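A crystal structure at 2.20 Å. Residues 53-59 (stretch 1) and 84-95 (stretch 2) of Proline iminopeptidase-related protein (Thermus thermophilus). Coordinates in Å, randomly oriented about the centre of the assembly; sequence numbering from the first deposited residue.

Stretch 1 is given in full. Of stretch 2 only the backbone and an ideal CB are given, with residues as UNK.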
ATOM      1  N   PHE A  53      -5.931  16.288  -9.154  1.00 24.91           N
ATOM      2  CA  PHE A  53      -6.076  14.919  -9.624  1.00 23.09           C
ATOM      3  C   PHE A  53      -7.488  14.470  -9.288  1.00 21.93           C
ATOM      4  O   PHE A  53      -8.095  14.958  -8.349  1.00 20.74           O
ATOM      5  CB  PHE A  53      -5.082  13.978  -8.957  1.00 22.81           C
ATOM      6  CG  PHE A  53      -3.673  14.093  -9.470  1.00 22.72           C
ATOM      7  CD1 PHE A  53      -3.257  13.364 -10.578  1.00 23.00           C
ATOM      8  CD2 PHE A  53      -2.753  14.901  -8.821  1.00 23.17           C
ATOM      9  CE1 PHE A  53      -1.945  13.447 -11.029  1.00 22.84           C
ATOM     10  CE2 PHE A  53      -1.445  14.997  -9.273  1.00 25.00           C
ATOM     11  CZ  PHE A  53      -1.038  14.270 -10.376  1.00 23.80           C
ATOM     12  N   ARG A  54      -8.015  13.556 -10.085  1.00 21.15           N
ATOM     13  CA  ARG A  54      -9.152  12.764  -9.674  1.00 20.43           C
ATOM     14  C   ARG A  54      -8.590  11.567  -8.928  1.00 20.16           C
ATOM     15  O   ARG A  54      -7.912  10.720  -9.516  1.00 20.25           O
ATOM     16  CB  ARG A  54      -9.945  12.300 -10.880  1.00 20.50           C
ATOM     17  CG  ARG A  54     -11.170  11.491 -10.530  1.00 20.28           C
ATOM     18  CD  ARG A  54     -11.932  11.062 -11.728  1.00 21.10           C
ATOM     19  NE  ARG A  54     -13.110  10.288 -11.386  1.00 20.56           N
ATOM     20  CZ  ARG A  54     -13.913   9.734 -12.272  1.00 21.66           C
ATOM     21  NH1 ARG A  54     -13.671   9.858 -13.569  1.00 24.98           N
ATOM     22  NH2 ARG A  54     -14.964   9.052 -11.869  1.00 21.59           N
ATOM     23  N   VAL A  55      -8.856  11.500  -7.631  1.00 19.06           N
ATOM     24  CA  VAL A  55      -8.298  10.460  -6.793  1.00 18.66           C
ATOM     25  C   VAL A  55      -9.409   9.524  -6.309  1.00 18.00           C
ATOM     26  O   VAL A  55     -10.396   9.951  -5.698  1.00 17.28           O
ATOM     27  CB  VAL A  55      -7.568  11.046  -5.583  1.00 18.52           C
ATOM     28  CG1 VAL A  55      -6.790   9.961  -4.873  1.00 19.36           C
ATOM     29  CG2 VAL A  55      -6.654  12.161  -6.005  1.00 19.11           C
ATOM     30  N   VAL A  56      -9.215   8.242  -6.568  1.00 17.14           N
ATOM     31  CA  VAL A  56     -10.162   7.224  -6.170  1.00 17.30           C
ATOM     32  C   VAL A  56      -9.552   6.467  -4.992  1.00 17.69           C
ATOM     33  O   VAL A  56      -8.689   5.582  -5.169  1.00 18.70           O
ATOM     34  CB  VAL A  56     -10.472   6.287  -7.356  1.00 16.88           C
ATOM     35  CG1 VAL A  56     -11.509   5.254  -6.969  1.00 17.29           C
ATOM     36  CG2 VAL A  56     -10.950   7.092  -8.531  1.00 15.88           C
ATOM     37  N   TYR A  57      -9.939   6.874  -3.790  1.00 17.56           N
ATOM     38  CA  TYR A  57      -9.595   6.131  -2.587  1.00 17.89           C
ATOM     39  C   TYR A  57     -10.632   5.038  -2.450  1.00 17.40           C
ATOM     40  O   TYR A  57     -11.816   5.285  -2.617  1.00 18.12           O
ATOM     41  CB  TYR A  57      -9.593   7.020  -1.332  1.00 17.99           C
ATOM     42  CG  TYR A  57      -8.761   8.281  -1.436  1.00 18.56           C
ATOM     43  CD1 TYR A  57      -7.422   8.289  -1.083  1.00 20.08           C
ATOM     44  CD2 TYR A  57      -9.328   9.476  -1.865  1.00 19.55           C
ATOM     45  CE1 TYR A  57      -6.663   9.458  -1.169  1.00 19.40           C
ATOM     46  CE2 TYR A  57      -8.585  10.636  -1.953  1.00 19.14           C
ATOM     47  CZ  TYR A  57      -7.251  10.625  -1.604  1.00 20.83           C
ATOM     48  OH  TYR A  57      -6.513  11.793  -1.708  1.00 21.80           O
ATOM     49  N   PHE A  58     -10.192   3.820  -2.201  1.00 17.03           N
ATOM     50  CA  PHE A  58     -11.130   2.750  -1.935  1.00 16.39           C
ATOM     51  C   PHE A  58     -10.590   1.739  -0.957  1.00 16.37           C
ATOM     52  O   PHE A  58      -9.370   1.591  -0.792  1.00 16.63           O
ATOM     53  CB  PHE A  58     -11.616   2.091  -3.237  1.00 16.36           C
ATOM     54  CG  PHE A  58     -10.586   1.260  -3.950  1.00 15.18           C
ATOM     55  CD1 PHE A  58     -10.628  -0.119  -3.879  1.00 13.48           C
ATOM     56  CD2 PHE A  58      -9.631   1.854  -4.766  1.00 15.39           C
ATOM     57  CE1 PHE A  58      -9.706  -0.893  -4.553  1.00 14.88           C
ATOM     58  CE2 PHE A  58      -8.695   1.081  -5.453  1.00 14.57           C
ATOM     59  CZ  PHE A  58      -8.730  -0.289  -5.351  1.00 13.87           C
ATOM     60  N   ASP A  59     -11.518   1.077  -0.275  1.00 16.02           N
ATOM     61  CA  ASP A  59     -11.187  -0.034   0.570  1.00 16.65           C
ATOM     62  C   ASP A  59     -11.390  -1.296  -0.256  1.00 17.25           C
ATOM     63  O   ASP A  59     -12.410  -1.459  -0.924  1.00 17.51           O
ATOM     64  CB  ASP A  59     -12.075  -0.075   1.811  1.00 16.58           C
ATOM     65  CG  ASP A  59     -11.807   1.053   2.770  1.00 16.68           C
ATOM     66  OD1 ASP A  59     -10.959   1.931   2.477  1.00 16.43           O
ATOM     67  OD2 ASP A  59     -12.420   1.140   3.858  1.00 16.43           O
ATOM     68  N   UNK A  84     -10.128  -6.318  -9.419  1.00 19.12           N
ATOM     69  CA  UNK A  84     -11.037  -5.364  -8.804  1.00 19.34           C
ATOM     70  C   UNK A  84     -10.660  -3.938  -9.159  1.00 18.79           C
ATOM     71  O   UNK A  84     -11.519  -3.110  -9.376  1.00 18.34           O
ATOM     72  CB  UNK A  84     -11.049  -5.542  -7.284  1.00 19.34           C
ATOM     73  N   UNK A  85      -9.367  -3.651  -9.194  1.00 18.46           N
ATOM     74  CA  UNK A  85      -8.924  -2.293  -9.454  1.00 18.46           C
ATOM     75  C   UNK A  85      -9.382  -1.877 -10.855  1.00 18.66           C
ATOM     76  O   UNK A  85      -9.911  -0.787 -11.042  1.00 18.63           O
ATOM     77  CB  UNK A  85      -7.404  -2.179  -9.316  1.00 18.46           C
ATOM     78  N   UNK A  86      -9.188  -2.758 -11.827  1.00 18.98           N
ATOM     79  CA  UNK A  86      -9.603  -2.484 -13.203  1.00 19.74           C
ATOM     80  C   UNK A  86     -11.113  -2.431 -13.335  1.00 19.71           C
ATOM     81  O   UNK A  86     -11.628  -1.566 -14.024  1.00 19.40           O
ATOM     82  CB  UNK A  86      -9.039  -3.545 -14.150  1.00 19.74           C
ATOM     83  N   UNK A  87     -11.821  -3.343 -12.673  1.00 20.11           N
ATOM     84  CA  UNK A  87     -13.286  -3.333 -12.714  1.00 20.71           C
ATOM     85  C   UNK A  87     -13.831  -2.045 -12.095  1.00 20.66           C
ATOM     86  O   UNK A  87     -14.791  -1.459 -12.590  1.00 20.58           O
ATOM     87  CB  UNK A  87     -13.852  -4.552 -11.983  1.00 20.71           C
ATOM     88  N   UNK A  88     -13.182  -1.568 -11.038  1.00 20.70           N
ATOM     89  CA  UNK A  88     -13.598  -0.325 -10.410  1.00 20.36           C
ATOM     90  C   UNK A  88     -13.398   0.831 -11.393  1.00 20.83           C
ATOM     91  O   UNK A  88     -14.273   1.678 -11.554  1.00 20.00           O
ATOM     92  CB  UNK A  88     -12.819  -0.082  -9.116  1.00 20.36           C
ATOM     93  N   UNK A  89     -12.234   0.866 -12.043  1.00 21.55           N
ATOM     94  CA  UNK A  89     -11.934   1.921 -13.018  1.00 22.17           C
ATOM     95  C   UNK A  89     -12.985   1.960 -14.131  1.00 22.45           C
ATOM     96  O   UNK A  89     -13.438   3.031 -14.536  1.00 22.05           O
ATOM     97  CB  UNK A  89     -10.543   1.709 -13.619  1.00 22.17           C
ATOM     98  N   UNK A  90     -13.391   0.784 -14.595  1.00 23.32           N
ATOM     99  CA  UNK A  90     -14.372   0.686 -15.672  1.00 24.43           C
ATOM    100  C   UNK A  90     -15.754   1.106 -15.184  1.00 24.19           C
ATOM    101  O   UNK A  90     -16.481   1.765 -15.911  1.00 24.44           O
ATOM    102  CB  UNK A  90     -14.418  -0.739 -16.227  1.00 24.43           C
ATOM    103  N   UNK A  91     -16.084   0.781 -13.936  1.00 24.02           N
ATOM    104  CA  UNK A  91     -17.359   1.186 -13.346  1.00 23.93           C
ATOM    105  C   UNK A  91     -17.439   2.706 -13.246  1.00 23.83           C
ATOM    106  O   UNK A  91     -18.503   3.281 -13.435  1.00 23.76           O
ATOM    107  CB  UNK A  91     -17.540   0.552 -11.965  1.00 23.93           C
ATOM    108  N   UNK A  92     -16.303   3.355 -12.994  1.00 23.69           N
ATOM    109  CA  UNK A  92     -16.251   4.810 -12.885  1.00 23.62           C
ATOM    110  C   UNK A  92     -15.999   5.519 -14.225  1.00 23.67           C
ATOM    111  O   UNK A  92     -15.974   6.741 -14.269  1.00 23.95           O
ATOM    112  CB  UNK A  92     -15.158   5.203 -11.889  1.00 23.62           C
ATOM    113  N   UNK A  93     -15.833   4.759 -15.308  1.00 24.10           N
ATOM    114  CA  UNK A  93     -15.593   5.309 -16.635  1.00 24.32           C
ATOM    115  C   UNK A  93     -14.210   5.919 -16.811  1.00 24.66           C
ATOM    116  O   UNK A  93     -14.020   6.799 -17.643  1.00 24.88           O
ATOM    117  CB  UNK A  93     -16.652   6.369 -16.945  1.00 24.32           C
ATOM    118  N   UNK A  94     -13.243   5.463 -16.018  1.00 24.89           N
ATOM    119  CA  UNK A  94     -11.858   5.914 -16.133  1.00 25.01           C
ATOM    120  C   UNK A  94     -11.106   4.916 -17.019  1.00 25.47           C
ATOM    121  O   UNK A  94     -11.108   3.720 -16.741  1.00 25.83           O
ATOM    122  CB  UNK A  94     -11.198   6.041 -14.758  1.00 25.01           C
ATOM    123  N   UNK A  95     -10.462   5.408 -18.072  1.00 25.73           N
ATOM    124  CA  UNK A  95      -9.770   4.543 -19.033  1.00 26.41           C
ATOM    125  C   UNK A  95      -8.311   4.330 -18.678  1.00 24.64           C
ATOM    126  O   UNK A  95      -7.825   3.213 -18.690  1.00 25.14           O
ATOM    127  CB  UNK A  95      -9.869   5.135 -20.440  1.00 26.41           C
TER

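Strand 54-58 and helix 84-91 pass at 11.3 Å with their directions 130° apart, so the strand presents F58 to the first residues of the stretch, around position 85, V56 to the middle of the helix and R54 to the segment that follows the helix. That sequence of ring, aliphatic branch and charge sets the rules for stretch 2.

Position 84 points its CA-to-CB bond toward the strand, yet nothing of stretch 1 lies close to the ideal CB. The contact places little demand here, and many side chains would suit. The deposited D84 makes no direct contact, its carboxylate being hydrogen-bonded to a neighbour just outside the stretches.

Position 85 points sideways, with its ideal CB 4.6 Å from F58 CZ. A small or medium side chain, apolar or hydroxyl-bearing, could meet the rim of the ring. It is T85, chi1 m, whose OG1 sits at the ring edge, 3.9 Å from F58 CZ; that hydroxyl finds its hydrogen bond elsewhere in the structure.

Positions 86 and 87 are out of reach, so stretch 1 offers no guidance; they are L86 and L87.

Position 88 is the central decision. Its CB points toward the strand but has no close neighbour there, leaving a gap bounded by the F58 ring and the V56 methyls. A long aliphatic side chain would bridge it: leucine, isoleucine or methionine are all plausible. The residue is L88, with chi1 t and chi2 p. L88 CD2 lies over the ring face, 3.7 Å from the F58 ring centroid and 18° off the normal, a CH-pi contact. L88 CD2 also reaches V56 CG1 at 4.0 Å, so one carbon touches both strand residues.

Position 89 points sideways and remains clear of stretch 1; although its CA is the nearest to that of V56, the contact alone would tolerate many residues, and A89 is found. Positions 90 and 91 are out of reach, occupied by E90 and A91.

Position 92 points toward the strand, its ideal CB 3.9 Å from R54 NH2, with V56 farther along. An aliphatic chain could pass the guanidinium and reach the valine; an acid could instead answer the charge. The deposited L92 takes the apolar course, placing CD1 3.7 Å from V56 CG1. Its backbone supplies the polar answer: R54 NH2 donates a weak hydrogen bond to L92 O at 3.5 Å, and a water bridges R54 NH1 and L92 O, 2.8 Å from each atom.

Position 93 has phi 72°, which by itself favours glycine, and G93 is there. It forms part of a Schellman motif, with bonds from G93 N to E90 O (3.1 Å) and from the backbone N of position 94 to A89 O (2.9 Å).

Position 94 again points toward stretch 1, its ideal CB 4.7 Å from R54 NH1. A branched aliphatic could cover the flat guanidinium, while an acid might pair with it. V94, chi1 t, lays CG2 over one face, 3.4 Å from R54 NH1.

Position 95 is out of reach, and E95 takes no part.

Stretch 2 84-95: DTLLLAEALGVE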
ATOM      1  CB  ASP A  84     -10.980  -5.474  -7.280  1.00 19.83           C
ATOM      2  CG  ASP A  84     -11.808  -6.609  -6.735  1.00 21.22           C
ATOM      3  OD1 ASP A  84     -12.525  -7.289  -7.510  1.00 21.79           O
ATOM      4  OD2 ASP A  84     -11.799  -6.867  -5.517  1.00 22.45           O
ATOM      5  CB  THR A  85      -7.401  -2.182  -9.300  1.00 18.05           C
ATOM      6  OG1 THR A  85      -7.016  -2.629  -7.992  1.00 16.69           O
ATOM      7  CG2 THR A  85      -6.957  -0.730  -9.357  1.00 18.60           C
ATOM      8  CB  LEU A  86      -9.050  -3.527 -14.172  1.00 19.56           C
ATOM      9  CG  LEU A  86      -7.704  -3.174 -14.790  1.00 22.46           C
ATOM     10  CD1 LEU A  86      -7.815  -1.951 -15.694  1.00 24.07           C
ATOM     11  CD2 LEU A  86      -6.622  -2.965 -13.695  1.00 24.06           C
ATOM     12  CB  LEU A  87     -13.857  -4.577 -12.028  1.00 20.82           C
ATOM     13  CG  LEU A  87     -13.592  -5.891 -12.780  1.00 22.20           C
ATOM     14  CD1 LEU A  87     -13.951  -7.097 -11.937  1.00 23.52           C
ATOM     15  CD2 LEU A  87     -14.371  -5.958 -14.115  1.00 23.92           C
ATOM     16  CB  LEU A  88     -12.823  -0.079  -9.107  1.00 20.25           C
ATOM     17  CG  LEU A  88     -13.113   1.247  -8.387  1.00 18.92           C
ATOM     18  CD1 LEU A  88     -14.600   1.397  -8.092  1.00 18.36           C
ATOM     19  CD2 LEU A  88     -12.298   1.374  -7.099  1.00 18.16           C
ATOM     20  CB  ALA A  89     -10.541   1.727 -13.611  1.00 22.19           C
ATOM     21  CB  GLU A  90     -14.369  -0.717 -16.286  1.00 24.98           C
ATOM     22  CG  GLU A  90     -13.131  -0.932 -17.167  1.00 28.52           C
ATOM     23  CD  GLU A  90     -12.826  -2.390 -17.502  1.00 33.19           C
ATOM     24  OE1 GLU A  90     -13.666  -3.275 -17.189  1.00 35.81           O
ATOM     25  OE2 GLU A  90     -11.736  -2.641 -18.091  1.00 35.20           O
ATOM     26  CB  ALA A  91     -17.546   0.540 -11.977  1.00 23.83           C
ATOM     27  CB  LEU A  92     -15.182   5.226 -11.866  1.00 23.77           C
ATOM     28  CG  LEU A  92     -15.339   4.714 -10.427  1.00 24.04           C
ATOM     29  CD1 LEU A  92     -14.140   5.171  -9.597  1.00 23.72           C
ATOM     30  CD2 LEU A  92     -16.659   5.190  -9.796  1.00 25.35           C
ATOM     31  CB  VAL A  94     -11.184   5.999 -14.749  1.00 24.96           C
ATOM     32  CG1 VAL A  94      -9.724   6.419 -14.877  1.00 24.90           C
ATOM     33  CG2 VAL A  94     -11.943   6.971 -13.837  1.00 24.70           C
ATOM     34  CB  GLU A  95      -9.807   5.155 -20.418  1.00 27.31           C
ATOM     35  CG  GLU A  95     -11.068   4.890 -21.211  1.00 32.65           C
ATOM     36  CD  GLU A  95     -10.975   5.586 -22.548  1.00 38.01           C
ATOM     37  OE1 GLU A  95     -10.281   5.044 -23.439  1.00 41.43           O
ATOM     38  OE2 GLU A  95     -11.527   6.704 -22.668  1.00 41.42           O
TER
HETATM   39  O   HOH W   1     -15.402   9.144 -15.655  1.00 29.87           O
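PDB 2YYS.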